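Local coordinates for Sf11-rnase (Nicotiana alata, PDB 1IOO), which cleaves RNA as a secreted ribonuclease of the T2 family and is associated with gametophytic self-incompatibility, the rejection of self pollen, at residues L43-P48 against Y88-S93. Residues are numbered along the deposited sequence; the frame is centred on the assembly and turned at random.
Sequences LHNCKP and YIKHGS
The C-terminal part of helix 82-92, which carries the proton-accepting His-91 of this T2-type ribonuclease, is met by the irregular loop 43-48 that follows strand 30-37. The loop offers one backbone N-H to a carbonyl there and a second to a serine hydroxyl. Asn-45 N donates to Lys-90 O at 2.9 Å, in the carbonyl plane and on a lone pair, while His-44 CA makes a longer CA-H...O contact with the same oxygen. Ser-93 extends the pairing: with OG between its backbone N and carbonyl carbon (chi1 61°), its short side chain gives its proton to Ile-89 O at 2.7 Å, from above that carbonyl plane, and accepts a weak, bent bond from Cys-46 N at 3.1 Å. A water bridges Cys-46 O and Ile-89 O, giving the latter a second donor.

Asn-45 takes a left-handed backbone conformation (phi/psi 48/54), which asparagine tolerates well. Its amide crosses the aliphatic start of Lys-90 at a slant, ND2 being 3.7 Å from Lys-90 CA, and OD1 accepts a nearly straight bond from His-44 ND1, lying in that ring's plane. Lys-90 runs on fully extended past this amide. Its CG covers one face of the His-91 ring near the rim.

At His-91 the link is indirect: a water at the ring edge lies 2.7 Å from ND1 and donates to Leu-43 O. The backbone bonds and the Cys-46 to Cys-94 disulfide hold loop and helix together, while this water and the stacked Trp-35 probably help fix the rotation of the catalytic imidazole, with Lys-90, a probable phosphate ligand, beside it.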
loop_
_atom_site.group_PDB
_atom_site.type_symbol
_atom_site.label_atom_id
_atom_site.label_comp_id
_atom_site.label_asym_id
_atom_site.label_seq_id
_atom_site.Cartn_x
_atom_site.Cartn_y
_atom_site.Cartn_z
ATOM N N LEU A 43 8.295 8.255 -10.669
ATOM C CA LEU A 43 7.857 9.630 -10.475
ATOM C C LEU A 43 7.771 9.949 -8.985
ATOM O O LEU A 43 7.142 9.210 -8.229
ATOM C CB LEU A 43 6.486 9.810 -11.126
ATOM C CG LEU A 43 5.897 11.212 -11.218
ATOM C CD1 LEU A 43 6.875 12.132 -11.941
ATOM C CD2 LEU A 43 4.566 11.144 -11.951
ATOM N N HIS A 44 8.412 11.035 -8.561
ATOM C CA HIS A 44 8.408 11.407 -7.147
ATOM C C HIS A 44 8.902 12.833 -6.936
ATOM O O HIS A 44 9.584 13.398 -7.790
ATOM C CB HIS A 44 9.292 10.436 -6.354
ATOM C CG HIS A 44 10.731 10.449 -6.771
ATOM N ND1 HIS A 44 11.667 11.276 -6.189
ATOM C CD2 HIS A 44 11.387 9.756 -7.732
ATOM C CE1 HIS A 44 12.838 11.092 -6.774
ATOM N NE2 HIS A 44 12.695 10.175 -7.714
ATOM N N ASN A 45 8.554 13.401 -5.783
ATOM C CA ASN A 45 8.958 14.757 -5.423
ATOM C C ASN A 45 8.692 15.735 -6.557
ATOM O O ASN A 45 9.589 16.457 -6.997
ATOM C CB ASN A 45 10.440 14.789 -5.046
ATOM C CG ASN A 45 10.742 13.971 -3.807
ATOM O OD1 ASN A 45 11.499 12.999 -3.854
ATOM N ND2 ASN A 45 10.145 14.358 -2.687
ATOM N N CYS A 46 7.449 15.754 -7.023
ATOM C CA CYS A 46 7.044 16.644 -8.094
ATOM C C CYS A 46 6.902 18.075 -7.583
ATOM O O CYS A 46 6.554 18.298 -6.423
ATOM C CB CYS A 46 5.727 16.138 -8.699
ATOM S SG CYS A 46 5.900 14.492 -9.481
ATOM N N LYS A 47 7.201 19.042 -8.443
ATOM C CA LYS A 47 7.104 20.445 -8.065
ATOM C C LYS A 47 5.829 21.071 -8.611
ATOM O O LYS A 47 5.333 20.676 -9.665
ATOM C CB LYS A 47 8.326 21.219 -8.573
ATOM C CG LYS A 47 9.657 20.664 -8.085
ATOM C CD LYS A 47 9.751 20.664 -6.564
ATOM C CE LYS A 47 11.048 20.016 -6.098
ATOM N NZ LYS A 47 11.170 20.001 -4.612
ATOM N N PRO A 48 5.278 22.062 -7.894
ATOM C CA PRO A 48 5.852 22.544 -6.637
ATOM C C PRO A 48 5.433 21.688 -5.451
ATOM O O PRO A 48 4.416 20.991 -5.501
ATOM C CB PRO A 48 5.299 23.959 -6.538
ATOM C CG PRO A 48 3.916 23.783 -7.086
ATOM C CD PRO A 48 4.156 22.919 -8.317
ATOM N N TYR A 88 2.522 12.598 1.234
ATOM C CA TYR A 88 1.843 13.634 0.460
ATOM C C TYR A 88 2.836 14.469 -0.345
ATOM O O TYR A 88 2.614 14.752 -1.520
ATOM C CB TYR A 88 1.035 14.557 1.373
ATOM C CG TYR A 88 0.245 15.589 0.602
ATOM C CD1 TYR A 88 -0.705 15.193 -0.335
ATOM C CD2 TYR A 88 0.455 16.955 0.798
ATOM C CE1 TYR A 88 -1.431 16.123 -1.064
ATOM C CE2 TYR A 88 -0.267 17.902 0.070
ATOM C CZ TYR A 88 -1.210 17.473 -0.859
ATOM O OH TYR A 88 -1.943 18.392 -1.579
ATOM N N ILE A 89 3.931 14.869 0.291
ATOM C CA ILE A 89 4.927 15.688 -0.383
ATOM C C ILE A 89 5.683 14.901 -1.453
ATOM O O ILE A 89 5.945 15.415 -2.540
ATOM C CB ILE A 89 5.916 16.287 0.636
ATOM C CG1 ILE A 89 5.172 17.303 1.503
ATOM C CG2 ILE A 89 7.092 16.945 -0.075
ATOM C CD1 ILE A 89 5.975 17.856 2.631
ATOM N N LYS A 90 6.006 13.647 -1.162
ATOM C CA LYS A 90 6.769 12.840 -2.107
ATOM C C LYS A 90 5.907 12.286 -3.247
ATOM O O LYS A 90 6.358 12.232 -4.392
ATOM C CB LYS A 90 7.450 11.680 -1.375
ATOM C CG LYS A 90 8.347 10.831 -2.265
ATOM C CD LYS A 90 9.057 9.748 -1.466
ATOM C CE LYS A 90 10.019 8.962 -2.340
ATOM N NZ LYS A 90 10.776 7.953 -1.549
ATOM N N HIS A 91 4.678 11.877 -2.949
ATOM C CA HIS A 91 3.834 11.264 -3.972
ATOM C C HIS A 91 2.597 12.087 -4.300
ATOM O O HIS A 91 2.235 12.224 -5.468
ATOM C CB HIS A 91 3.458 9.850 -3.527
ATOM C CG HIS A 91 4.629 8.919 -3.492
ATOM N ND1 HIS A 91 5.284 8.513 -4.635
ATOM C CD2 HIS A 91 5.296 8.357 -2.455
ATOM C CE1 HIS A 91 6.306 7.742 -4.304
ATOM N NE2 HIS A 91 6.335 7.633 -2.987
ATOM N N GLY A 92 1.935 12.621 -3.280
ATOM C CA GLY A 92 0.750 13.418 -3.545
ATOM C C GLY A 92 1.055 14.590 -4.459
ATOM O O GLY A 92 0.201 15.077 -5.199
ATOM N N SER A 93 2.303 15.040 -4.410
ATOM C CA SER A 93 2.747 16.174 -5.219
ATOM C C SER A 93 2.712 15.864 -6.718
ATOM O O SER A 93 2.767 16.773 -7.547
ATOM C CB SER A 93 4.179 16.540 -4.834
ATOM O OG SER A 93 5.061 15.449 -5.072
HETATM O O HOH W 1 4.689 9.440 -7.102
HETATM O O HOH W 2 7.266 17.639 -3.750
#